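Local atomic coordinates of oxidoreductase (Azotobacter vinelandii, PDB entry 7D5M), a protein that binds NAD(+) and, as an inositol dehydrogenase homologue, is probably an NAD-dependent oxidoreductase acting on a polyol or sugar-like substrate. Residues A[87-92]-A[110-115]; A[13-18]-A[41-46]; A[229-234]-A[241-246]. All blocks are in the same frame, centred on the assembly; numbering follows the deposited sequence.

In the fold
Contacts 1 and 2 belong to the same parallel sheet of the NAD-binding domain. Their strands 87-91 and 12-16 are neighbours, Ala91 N approaches Val17 O, and both contacts touch the cofactor at their C-terminal ends. Every touching residue of contact 1 is buried, whereas contact 2 takes in the edge strand 39-45 and keeps a few partly exposed residues. Aliphatic side chains dominate contact 1, joined in contact 2 by the Trp14 and Phe46 rings. Contact 3, its centre about 28 Å from that of contact 1, is an antiparallel hairpin in the C-terminal domain beside another subunit. Also largely buried, it is richly polar, with a salt bridge, an amide pair and a carboxylate binding backbone N-H groups.

Contact 1 of 3, residues A[87-92]-A[110-115]; sequences AVSVAT and HVVCEK. With NAD (nicotinamide-adenine-dinucleotide), chain B.
The carbonyl oxygen of Val112 is gripped twice by the facing strand: Val90 N donates to it at 2.8 Å, and the CA-H of Ser89 adds a weaker contact. Parallel pairing runs on through Val88, whose N bonds His110 O and whose O accepts from Val112 N, and finishes where Glu114 N reaches Val90 O at 3.0 Å. Strands 87-91 and 110-113, joined by helix 97-106, form one of the beta-alpha-beta units of the Rossmann fold.

Valines suit the face turned to that helix, because branched side chains fill the sheet surface while favouring extended backbone. Val90 CG2 meets Val111 CG1 at 4.0 Å, the two side chains crossing obliquely, and Val111 also packs on Ala104 and Leu105. On the other face Ser89 OG rests 3.4 Å from Val112 CB. With OG anti to the carbonyl carbon (chi1 -70°), this small hydroxyl bonds Tyr337 OH and Trp14 NE1, which satisfies it among apolar neighbours under helix 329-349.

Just beyond the strand, Glu114 begins close to Val90, with CB 3.2 Å from Val90 O, then bends at chi2 (-52°) toward the cofactor. Its CG lies 3.1 Å from NAD O4D and its OE1 3.1 Å from NAD C2N. OE1 takes Lys115 N on its anti lone pair and also bonds Thr141 OG1, while OE2 bonds His29 NE2, so several partners fix the carboxylate's rotation. Lys115 O lies 3.0 Å from NAD O2D. Glu114 and Lys115 start the Glu-Lys-Pro motif of this family. A carboxylate held in this way sets OE1 against C2N of the nicotinamide ring, with the Lys115 carbonyl beside the ribose hydroxyl, consistent with a role in orienting the ring.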
loop_
_atom_site.group_PDB
_atom_site.type_symbol
_atom_site.label_atom_id
_atom_site.label_comp_id
_atom_site.label_asym_id
_atom_site.label_seq_id
_atom_site.Cartn_x
_atom_site.Cartn_y
_atom_site.Cartn_z
ATOM N N ALA A 87 -29.928 5.803 32.180
ATOM C CA ALA A 87 -29.198 4.800 31.386
ATOM C C ALA A 87 -27.842 4.500 32.022
ATOM O O ALA A 87 -27.303 5.328 32.790
ATOM C CB ALA A 87 -29.076 5.277 29.961
ATOM N N VAL A 88 -27.324 3.311 31.726
ATOM C CA VAL A 88 -26.045 2.822 32.296
ATOM C C VAL A 88 -25.287 2.069 31.202
ATOM O O VAL A 88 -25.910 1.274 30.478
ATOM C CB VAL A 88 -26.282 1.975 33.563
ATOM C CG1 VAL A 88 -27.162 0.765 33.299
ATOM C CG2 VAL A 88 -24.971 1.572 34.215
ATOM N N SER A 89 -23.989 2.340 31.084
ATOM C CA SER A 89 -23.071 1.550 30.242
ATOM C C SER A 89 -22.333 0.527 31.105
ATOM O O SER A 89 -21.760 0.912 32.152
ATOM C CB SER A 89 -22.139 2.444 29.485
ATOM O OG SER A 89 -22.880 3.132 28.500
ATOM N N VAL A 90 -22.313 -0.725 30.648
ATOM C CA VAL A 90 -21.712 -1.868 31.392
ATOM C C VAL A 90 -20.380 -2.222 30.716
ATOM O O VAL A 90 -20.389 -2.736 29.589
ATOM C CB VAL A 90 -22.684 -3.060 31.438
ATOM C CG1 VAL A 90 -22.081 -4.242 32.178
ATOM C CG2 VAL A 90 -24.030 -2.673 32.029
ATOM N N ALA A 91 -19.269 -1.914 31.375
ATOM C CA ALA A 91 -17.906 -2.109 30.830
ATOM C C ALA A 91 -17.090 -2.931 31.821
ATOM O O ALA A 91 -15.878 -2.700 31.934
ATOM C CB ALA A 91 -17.270 -0.776 30.548
ATOM N N THR A 92 -17.745 -3.863 32.508
ATOM C CA THR A 92 -17.097 -4.805 33.448
ATOM C C THR A 92 -16.574 -5.982 32.640
ATOM O O THR A 92 -16.827 -6.094 31.447
ATOM C CB THR A 92 -18.077 -5.245 34.537
ATOM O OG1 THR A 92 -19.225 -5.772 33.868
ATOM C CG2 THR A 92 -18.469 -4.119 35.467
ATOM N N HIS A 110 -32.336 2.086 30.591
ATOM C CA HIS A 110 -31.722 1.722 29.293
ATOM C C HIS A 110 -30.271 1.308 29.546
ATOM O O HIS A 110 -29.667 1.763 30.537
ATOM C CB HIS A 110 -31.809 2.870 28.288
ATOM C CG HIS A 110 -33.190 3.377 28.086
ATOM N ND1 HIS A 110 -34.129 2.685 27.355
ATOM C CD2 HIS A 110 -33.784 4.507 28.517
ATOM C CE1 HIS A 110 -35.240 3.390 27.316
ATOM N NE2 HIS A 110 -35.058 4.505 28.042
ATOM N N VAL A 111 -29.748 0.450 28.684
ATOM C CA VAL A 111 -28.400 -0.138 28.875
ATOM C C VAL A 111 -27.619 -0.024 27.573
ATOM O O VAL A 111 -28.205 -0.210 26.478
ATOM C CB VAL A 111 -28.488 -1.600 29.357
ATOM C CG1 VAL A 111 -27.100 -2.196 29.567
ATOM C CG2 VAL A 111 -29.327 -1.719 30.620
ATOM N N VAL A 112 -26.330 0.273 27.706
ATOM C CA VAL A 112 -25.317 -0.049 26.668
ATOM C C VAL A 112 -24.398 -1.098 27.281
ATOM O O VAL A 112 -23.712 -0.796 28.280
ATOM C CB VAL A 112 -24.536 1.182 26.195
ATOM C CG1 VAL A 112 -23.522 0.784 25.136
ATOM C CG2 VAL A 112 -25.471 2.266 25.676
ATOM N N CYS A 113 -24.418 -2.302 26.724
ATOM C CA CYS A 113 -23.688 -3.457 27.288
ATOM C C CYS A 113 -22.495 -3.772 26.395
ATOM O O CYS A 113 -22.649 -3.858 25.168
ATOM C CB CYS A 113 -24.577 -4.680 27.453
ATOM S SG CYS A 113 -23.747 -6.017 28.363
ATOM N N GLU A 114 -21.328 -3.884 27.010
ATOM C CA GLU A 114 -20.111 -4.329 26.303
ATOM C C GLU A 114 -20.327 -5.743 25.774
ATOM O O GLU A 114 -21.041 -6.536 26.417
ATOM C CB GLU A 114 -18.899 -4.256 27.217
ATOM C CG GLU A 114 -18.072 -3.038 26.956
ATOM C CD GLU A 114 -17.674 -2.839 25.502
ATOM O OE1 GLU A 114 -18.030 -3.684 24.636
ATOM O OE2 GLU A 114 -17.035 -1.836 25.238
ATOM N N LYS A 115 -19.763 -6.032 24.603
ATOM C CA LYS A 115 -19.816 -7.398 24.033
ATOM C C LYS A 115 -18.892 -8.279 24.872
ATOM O O LYS A 115 -17.874 -7.803 25.360
ATOM C CB LYS A 115 -19.450 -7.368 22.549
ATOM C CG LYS A 115 -18.083 -6.779 22.241
ATOM C CD LYS A 115 -17.451 -7.367 21.004
ATOM C CE LYS A 115 -16.456 -8.472 21.296
ATOM N NZ LYS A 115 -15.354 -7.994 22.167
HETATM P PA NAD B . -10.431 -4.356 31.938
HETATM O O1A NAD B . -10.072 -5.516 32.813
HETATM O O2A NAD B . -9.365 -3.562 31.251
HETATM O O5B NAD B . -11.367 -3.356 32.778
HETATM C C5B NAD B . -12.347 -3.832 33.752
HETATM C C4B NAD B . -12.814 -2.641 34.554
HETATM O O4B NAD B . -14.033 -2.965 35.270
HETATM C C3B NAD B . -11.835 -2.156 35.631
HETATM O O3B NAD B . -11.941 -0.747 35.773
HETATM C C2B NAD B . -12.336 -2.903 36.871
HETATM O O2B NAD B . -11.951 -2.330 38.100
HETATM C C1B NAD B . -13.835 -2.761 36.654
HETATM N N9A NAD B . -14.656 -3.733 37.360
HETATM C C8A NAD B . -14.455 -5.088 37.408
HETATM N N7A NAD B . -15.395 -5.727 38.058
HETATM C C5A NAD B . -16.283 -4.736 38.445
HETATM C C6A NAD B . -17.498 -4.787 39.157
HETATM N N6A NAD B . -18.055 -5.919 39.594
HETATM N N1A NAD B . -18.145 -3.613 39.366
HETATM C C2A NAD B . -17.579 -2.483 38.916
HETATM N N3A NAD B . -16.450 -2.317 38.223
HETATM C C4A NAD B . -15.840 -3.498 38.019
HETATM O O3 NAD B . -11.444 -4.854 30.779
HETATM P PN NAD B . -11.712 -4.223 29.309
HETATM O O1N NAD B . -10.676 -4.730 28.345
HETATM O O2N NAD B . -11.899 -2.742 29.450
HETATM O O5D NAD B . -13.101 -4.914 28.906
HETATM C C5D NAD B . -14.293 -4.715 29.668
HETATM C C4D NAD B . -15.429 -5.186 28.802
HETATM O O4D NAD B . -15.394 -4.453 27.551
HETATM C C3D NAD B . -15.355 -6.667 28.415
HETATM O O3D NAD B . -16.664 -7.204 28.343
HETATM C C2D NAD B . -14.679 -6.634 27.040
HETATM O O2D NAD B . -14.999 -7.755 26.230
HETATM C C1D NAD B . -15.291 -5.358 26.459
HETATM N N1N NAD B . -14.479 -4.708 25.386
HETATM C C2N NAD B . -15.087 -4.382 24.193
HETATM C C3N NAD B . -14.349 -3.821 23.148
HETATM C C7N NAD B . -15.117 -3.346 21.934
HETATM O O7N NAD B . -16.345 -3.229 22.013
HETATM N N7N NAD B . -14.421 -3.044 20.842
HETATM C C4N NAD B . -12.961 -3.712 23.283
HETATM C C5N NAD B . -12.360 -4.063 24.492
HETATM C C6N NAD B . -13.157 -4.410 25.561
#

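Contact 2 of 3, residues A[13-18]-A[41-46]; sequences RWAMVG and LVAGAF. With NAD (nicotinamide-adenine-dinucleotide), chain B.
Leu41 leans on Trp14 from its first side-chain carbon onward: CB lies 3.9 Å from Trp14 CE3. CG, anti to the backbone N (chi1 -179°), carries CD1 back toward the facing strand, and CD1 is the branch that touches: it ends 3.8 Å from Trp14 CE3 and equally 3.8 Å from Trp14 O, with Met16 CG a little farther on. A flexible leucine suits this place, since one methyl can settle between a large indole and the strand backbone. The same indole also meets the ring of Phe39, and Ala33 of helix 26-34 packs on it.

That helix links strands 12-16 and 39-45 into the first beta-alpha-beta unit of the Rossmann fold. Val42 N donates to Trp14 O at 3.0 Å, and farther along Ala45 N bonds Met16 O. Between these bonds the pairing is loose: Met16 N and Ala43 O are buried without a hydrogen-bond partner, although the CA-H of Ala15 points to Ala43 O.

Met16 CB meets Phe46 CE1 at 3.9 Å, on the same side of the sheet as Trp14 and Leu41. The Phe46 ring folds back over its own strand, with Gly44 CA 3.6 Å above the ring plane, offset toward the rim. Glycine suits Gly44 because the ring occupies the space where a beta carbon would stand. The small Ala15, Ala43 and Ala45, together with Val17, make up the other face, toward helix 71-78.

At the cofactor end Gly18 N bonds Ala45 O at 2.9 Å, as the chain enters the glycine-rich turn that includes Gly20, an NAD ligand. Gly18, with positive phi (80°), brings its CA to 3.4 Å from NAD N3A, a closeness that the lack of a side chain permits, while Val17 CG1 borders the adenine at C2A.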
loop_
_atom_site.group_PDB
_atom_site.type_symbol
_atom_site.label_atom_id
_atom_site.label_comp_id
_atom_site.label_asym_id
_atom_site.label_seq_id
_atom_site.Cartn_x
_atom_site.Cartn_y
_atom_site.Cartn_z
ATOM N N ARG A 13 -29.262 11.225 31.390
ATOM C CA ARG A 13 -28.552 11.111 32.686
ATOM C C ARG A 13 -27.962 9.698 32.767
ATOM O O ARG A 13 -28.722 8.717 32.604
ATOM C CB ARG A 13 -29.497 11.464 33.838
ATOM C CG ARG A 13 -29.994 12.903 33.787
ATOM C CD ARG A 13 -30.829 13.276 34.999
ATOM N NE ARG A 13 -31.956 12.386 35.238
ATOM C CZ ARG A 13 -33.188 12.524 34.741
ATOM N NH1 ARG A 13 -33.493 13.525 33.933
ATOM N NH2 ARG A 13 -34.117 11.640 35.044
ATOM N N TRP A 14 -26.653 9.599 32.978
ATOM C CA TRP A 14 -25.876 8.384 32.631
ATOM C C TRP A 14 -24.887 7.989 33.729
ATOM O O TRP A 14 -24.297 8.860 34.395
ATOM C CB TRP A 14 -25.198 8.634 31.281
ATOM C CG TRP A 14 -24.399 7.510 30.705
ATOM C CD1 TRP A 14 -24.834 6.274 30.313
ATOM C CD2 TRP A 14 -23.009 7.583 30.343
ATOM N NE1 TRP A 14 -23.792 5.562 29.772
ATOM C CE2 TRP A 14 -22.662 6.345 29.773
ATOM C CE3 TRP A 14 -22.025 8.569 30.477
ATOM C CZ2 TRP A 14 -21.361 6.072 29.342
ATOM C CZ3 TRP A 14 -20.745 8.301 30.043
ATOM C CH2 TRP A 14 -20.424 7.071 29.479
ATOM N N ALA A 15 -24.683 6.680 33.861
ATOM C CA ALA A 15 -23.682 6.052 34.737
ATOM C C ALA A 15 -22.892 5.012 33.945
ATOM O O ALA A 15 -23.389 4.483 32.919
ATOM C CB ALA A 15 -24.358 5.410 35.917
ATOM N N MET A 16 -21.708 4.700 34.449
ATOM C CA MET A 16 -20.935 3.516 34.022
ATOM C C MET A 16 -20.826 2.553 35.196
ATOM O O MET A 16 -20.773 3.009 36.357
ATOM C CB MET A 16 -19.546 3.912 33.528
ATOM C CG MET A 16 -19.598 4.606 32.192
ATOM S SD MET A 16 -17.956 4.650 31.437
ATOM C CE MET A 16 -17.783 2.941 30.927
ATOM N N VAL A 17 -20.847 1.262 34.886
ATOM C CA VAL A 17 -20.363 0.190 35.796
ATOM C C VAL A 17 -19.116 -0.393 35.143
ATOM O O VAL A 17 -19.209 -0.837 33.982
ATOM C CB VAL A 17 -21.435 -0.882 36.056
ATOM C CG1 VAL A 17 -20.962 -1.884 37.097
ATOM C CG2 VAL A 17 -22.750 -0.262 36.485
ATOM N N GLY A 18 -17.991 -0.323 35.853
ATOM C CA GLY A 18 -16.665 -0.634 35.298
ATOM C C GLY A 18 -16.151 0.556 34.514
ATOM O O GLY A 18 -16.664 1.668 34.715
ATOM N N LEU A 41 -22.457 12.208 32.346
ATOM C CA LEU A 41 -21.955 11.252 33.358
ATOM C C LEU A 41 -22.153 11.858 34.749
ATOM O O LEU A 41 -21.372 12.764 35.143
ATOM C CB LEU A 41 -20.481 10.938 33.105
ATOM C CG LEU A 41 -19.864 9.933 34.077
ATOM C CD1 LEU A 41 -20.539 8.580 33.944
ATOM C CD2 LEU A 41 -18.367 9.822 33.853
ATOM N N VAL A 42 -23.163 11.373 35.464
ATOM C CA VAL A 42 -23.579 11.962 36.773
ATOM C C VAL A 42 -23.340 10.964 37.908
ATOM O O VAL A 42 -23.468 11.381 39.068
ATOM C CB VAL A 42 -25.042 12.440 36.726
ATOM C CG1 VAL A 42 -25.209 13.522 35.675
ATOM C CG2 VAL A 42 -26.018 11.297 36.490
ATOM N N ALA A 43 -22.985 9.713 37.611
ATOM C CA ALA A 43 -22.839 8.659 38.641
ATOM C C ALA A 43 -22.063 7.470 38.076
ATOM O O ALA A 43 -21.890 7.389 36.859
ATOM C CB ALA A 43 -24.198 8.221 39.126
ATOM N N GLY A 44 -21.596 6.581 38.946
ATOM C CA GLY A 44 -20.940 5.356 38.473
ATOM C C GLY A 44 -20.596 4.404 39.594
ATOM O O GLY A 44 -20.512 4.837 40.764
ATOM N N ALA A 45 -20.421 3.136 39.235
ATOM C CA ALA A 45 -19.702 2.127 40.047
ATOM C C ALA A 45 -18.504 1.687 39.208
ATOM O O ALA A 45 -18.609 0.698 38.473
ATOM C CB ALA A 45 -20.603 0.982 40.417
ATOM N N PHE A 46 -17.416 2.449 39.282
ATOM C CA PHE A 46 -16.353 2.471 38.246
ATOM C C PHE A 46 -15.358 1.316 38.403
ATOM O O PHE A 46 -14.697 0.995 37.411
ATOM C CB PHE A 46 -15.611 3.805 38.277
ATOM C CG PHE A 46 -16.435 4.965 37.788
ATOM C CD1 PHE A 46 -16.763 5.072 36.442
ATOM C CD2 PHE A 46 -16.927 5.914 38.668
ATOM C CE1 PHE A 46 -17.537 6.130 35.988
ATOM C CE2 PHE A 46 -17.707 6.969 38.215
ATOM C CZ PHE A 46 -18.005 7.078 36.875
HETATM P PA NAD B . -10.431 -4.356 31.938
HETATM O O1A NAD B . -10.072 -5.516 32.813
HETATM O O2A NAD B . -9.365 -3.562 31.251
HETATM O O5B NAD B . -11.367 -3.356 32.778
HETATM C C5B NAD B . -12.347 -3.832 33.752
HETATM C C4B NAD B . -12.814 -2.641 34.554
HETATM O O4B NAD B . -14.033 -2.965 35.270
HETATM C C3B NAD B . -11.835 -2.156 35.631
HETATM O O3B NAD B . -11.941 -0.747 35.773
HETATM C C2B NAD B . -12.336 -2.903 36.871
HETATM O O2B NAD B . -11.951 -2.330 38.100
HETATM C C1B NAD B . -13.835 -2.761 36.654
HETATM N N9A NAD B . -14.656 -3.733 37.360
HETATM C C8A NAD B . -14.455 -5.088 37.408
HETATM N N7A NAD B . -15.395 -5.727 38.058
HETATM C C5A NAD B . -16.283 -4.736 38.445
HETATM C C6A NAD B . -17.498 -4.787 39.157
HETATM N N6A NAD B . -18.055 -5.919 39.594
HETATM N N1A NAD B . -18.145 -3.613 39.366
HETATM C C2A NAD B . -17.579 -2.483 38.916
HETATM N N3A NAD B . -16.450 -2.317 38.223
HETATM C C4A NAD B . -15.840 -3.498 38.019
HETATM O O3 NAD B . -11.444 -4.854 30.779
HETATM P PN NAD B . -11.712 -4.223 29.309
HETATM O O1N NAD B . -10.676 -4.730 28.345
HETATM O O2N NAD B . -11.899 -2.742 29.450
HETATM O O5D NAD B . -13.101 -4.914 28.906
HETATM C C5D NAD B . -14.293 -4.715 29.668
HETATM C C4D NAD B . -15.429 -5.186 28.802
HETATM O O4D NAD B . -15.394 -4.453 27.551
HETATM C C3D NAD B . -15.355 -6.667 28.415
HETATM O O3D NAD B . -16.664 -7.204 28.343
HETATM C C2D NAD B . -14.679 -6.634 27.040
HETATM O O2D NAD B . -14.999 -7.755 26.230
HETATM C C1D NAD B . -15.291 -5.358 26.459
HETATM N N1N NAD B . -14.479 -4.708 25.386
HETATM C C2N NAD B . -15.087 -4.382 24.193
HETATM C C3N NAD B . -14.349 -3.821 23.148
HETATM C C7N NAD B . -15.117 -3.346 21.934
HETATM O O7N NAD B . -16.345 -3.229 22.013
HETATM N N7N NAD B . -14.421 -3.044 20.842
HETATM C C4N NAD B . -12.961 -3.712 23.283
HETATM C C5N NAD B . -12.360 -4.063 24.492
HETATM C C6N NAD B . -13.157 -4.410 25.561
#

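Contact 3 of 3, residues A[229-234]-A[241-246]; sequences SRQSFV and EDNAYT
Ser229 and Tyr245 form a hydrogen-bonded antiparallel pair through both N-H groups and carbonyls, and Gln231 N reaches Asn243 O at 2.9 Å. Beyond this, Asp242 N donates to Gln231 O at 2.9 Å while Asn243 N adds a weak bond to that oxygen, a classic beta bulge in the hairpin of strands 223-231 and 243-250.

Among charged groups, the Arg230 chain, extended from CG to NE, crosses Glu241 CB and brings NH1 to Glu241 OE1 in a 2.8 Å salt bridge. NH1 meets OE1 on its anti side, 33° out of the carboxylate plane; NH2 pairs with Asp381. Aspartate suits Asp242 because its short side chain, with CG between the backbone N and the carbonyl carbon (chi1 50°), keeps both oxygens close to the backbone. Both use syn lone pairs, OD1 for Phe233 N at 2.8 Å and OD2 for Val234 N at 3.0 Å.

Of the neutral polar groups, Asn243 ND2 gives Gln231 OE1 a nearly straight bond of 2.9 Å, the amide planes 49° apart. Asn243 OD1 serves Ser261 and Trp259, and Tyr245 OH bonds His169 NE2 of the second subunit.

In apolar packing, Asn243 CB lies 3.7 Å from Phe233 CE2, in the ring plane at its edge, and Met167 of the second subunit packs on Tyr245. Asp242 thus ties the start of the connecting loop to the far strand, its negative charge probably balanced by Arg237.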
loop_
_atom_site.group_PDB
_atom_site.type_symbol
_atom_site.label_atom_id
_atom_site.label_comp_id
_atom_site.label_asym_id
_atom_site.label_seq_id
_atom_site.Cartn_x
_atom_site.Cartn_y
_atom_site.Cartn_z
ATOM N N SER A 229 -12.990 -25.124 13.859
ATOM C CA SER A 229 -11.755 -25.748 14.365
ATOM C C SER A 229 -10.988 -24.685 15.156
ATOM O O SER A 229 -10.704 -23.616 14.587
ATOM C CB SER A 229 -10.974 -26.318 13.219
ATOM O OG SER A 229 -9.621 -26.460 13.577
ATOM N N ARG A 230 -10.723 -24.933 16.438
ATOM C CA ARG A 230 -10.080 -23.939 17.326
ATOM C C ARG A 230 -8.868 -24.558 18.018
ATOM O O ARG A 230 -8.858 -25.785 18.273
ATOM C CB ARG A 230 -11.096 -23.351 18.307
ATOM C CG ARG A 230 -11.418 -24.225 19.512
ATOM C CD ARG A 230 -12.488 -23.585 20.384
ATOM N NE ARG A 230 -12.965 -24.462 21.449
ATOM C CZ ARG A 230 -13.455 -24.066 22.627
ATOM N NH1 ARG A 230 -13.498 -22.783 22.959
ATOM N NH2 ARG A 230 -13.889 -24.976 23.489
ATOM N N GLN A 231 -7.885 -23.709 18.307
ATOM C CA GLN A 231 -6.589 -24.116 18.892
ATOM C C GLN A 231 -6.251 -23.210 20.072
ATOM O O GLN A 231 -6.634 -22.019 20.070
ATOM C CB GLN A 231 -5.480 -24.065 17.840
ATOM C CG GLN A 231 -5.795 -24.845 16.573
ATOM C CD GLN A 231 -6.689 -24.094 15.618
ATOM O OE1 GLN A 231 -6.535 -22.891 15.420
ATOM N NE2 GLN A 231 -7.612 -24.811 14.993
ATOM N N SER A 232 -5.536 -23.769 21.044
ATOM C CA SER A 232 -4.833 -23.031 22.114
ATOM C C SER A 232 -3.335 -23.183 21.845
ATOM O O SER A 232 -2.742 -24.200 22.267
ATOM C CB SER A 232 -5.237 -23.528 23.487
ATOM O OG SER A 232 -6.651 -23.635 23.599
ATOM N N PHE A 233 -2.750 -22.264 21.072
ATOM C CA PHE A 233 -1.307 -22.323 20.720
ATOM C C PHE A 233 -0.471 -22.016 21.963
ATOM O O PHE A 233 0.580 -22.650 22.156
ATOM C CB PHE A 233 -0.999 -21.423 19.527
ATOM C CG PHE A 233 -1.404 -22.025 18.206
ATOM C CD1 PHE A 233 -0.739 -23.135 17.695
ATOM C CD2 PHE A 233 -2.450 -21.493 17.472
ATOM C CE1 PHE A 233 -1.113 -23.689 16.481
ATOM C CE2 PHE A 233 -2.834 -22.061 16.265
ATOM C CZ PHE A 233 -2.158 -23.152 15.764
ATOM N N VAL A 234 -0.922 -21.066 22.783
ATOM C CA VAL A 234 -0.407 -20.906 24.170
ATOM C C VAL A 234 -1.175 -21.925 25.015
ATOM O O VAL A 234 -2.344 -21.690 25.336
ATOM C CB VAL A 234 -0.517 -19.463 24.675
ATOM C CG1 VAL A 234 -0.054 -19.341 26.117
ATOM C CG2 VAL A 234 0.271 -18.523 23.783
ATOM N N GLU A 241 -9.594 -20.872 23.222
ATOM C CA GLU A 241 -8.846 -20.815 21.942
ATOM C C GLU A 241 -8.224 -19.427 21.738
ATOM O O GLU A 241 -8.908 -18.420 21.980
ATOM C CB GLU A 241 -9.772 -21.217 20.788
ATOM C CG GLU A 241 -10.758 -20.153 20.312
ATOM C CD GLU A 241 -11.847 -19.723 21.278
ATOM O OE1 GLU A 241 -12.156 -20.482 22.220
ATOM O OE2 GLU A 241 -12.391 -18.625 21.081
ATOM N N ASP A 242 -6.984 -19.380 21.242
ATOM C CA ASP A 242 -6.339 -18.113 20.810
ATOM C C ASP A 242 -6.279 -18.055 19.282
ATOM O O ASP A 242 -5.718 -17.078 18.751
ATOM C CB ASP A 242 -4.977 -17.905 21.475
ATOM C CG ASP A 242 -4.028 -19.087 21.383
ATOM O OD1 ASP A 242 -4.232 -19.950 20.512
ATOM O OD2 ASP A 242 -3.088 -19.126 22.189
ATOM N N ASN A 243 -6.880 -19.035 18.610
ATOM C CA ASN A 243 -6.972 -19.078 17.133
ATOM C C ASN A 243 -8.178 -19.925 16.759
ATOM O O ASN A 243 -8.408 -20.943 17.437
ATOM C CB ASN A 243 -5.689 -19.645 16.531
ATOM C CG ASN A 243 -5.605 -19.372 15.049
ATOM O OD1 ASN A 243 -5.404 -18.228 14.649
ATOM N ND2 ASN A 243 -5.777 -20.405 14.236
ATOM N N ALA A 244 -8.926 -19.541 15.732
ATOM C CA ALA A 244 -10.059 -20.360 15.268
ATOM C C ALA A 244 -10.385 -20.077 13.805
ATOM O O ALA A 244 -10.190 -18.932 13.322
ATOM C CB ALA A 244 -11.245 -20.128 16.163
ATOM N N TYR A 245 -10.854 -21.121 13.134
ATOM C CA TYR A 245 -11.407 -21.078 11.766
ATOM C C TYR A 245 -12.873 -21.466 11.842
ATOM O O TYR A 245 -13.173 -22.601 12.262
ATOM C CB TYR A 245 -10.660 -22.038 10.841
ATOM C CG TYR A 245 -9.176 -21.826 10.887
ATOM C CD1 TYR A 245 -8.578 -20.860 10.095
ATOM C CD2 TYR A 245 -8.376 -22.565 11.745
ATOM C CE1 TYR A 245 -7.213 -20.641 10.148
ATOM C CE2 TYR A 245 -7.015 -22.349 11.817
ATOM C CZ TYR A 245 -6.430 -21.392 11.007
ATOM O OH TYR A 245 -5.087 -21.168 11.083
ATOM N N THR A 246 -13.750 -20.570 11.408
ATOM C CA THR A 246 -15.192 -20.862 11.290
ATOM C C THR A 246 -15.583 -20.824 9.820
ATOM O O THR A 246 -15.453 -19.765 9.186
ATOM C CB THR A 246 -16.051 -19.909 12.118
ATOM O OG1 THR A 246 -15.532 -19.932 13.444
ATOM C CG2 THR A 246 -17.510 -20.318 12.082
#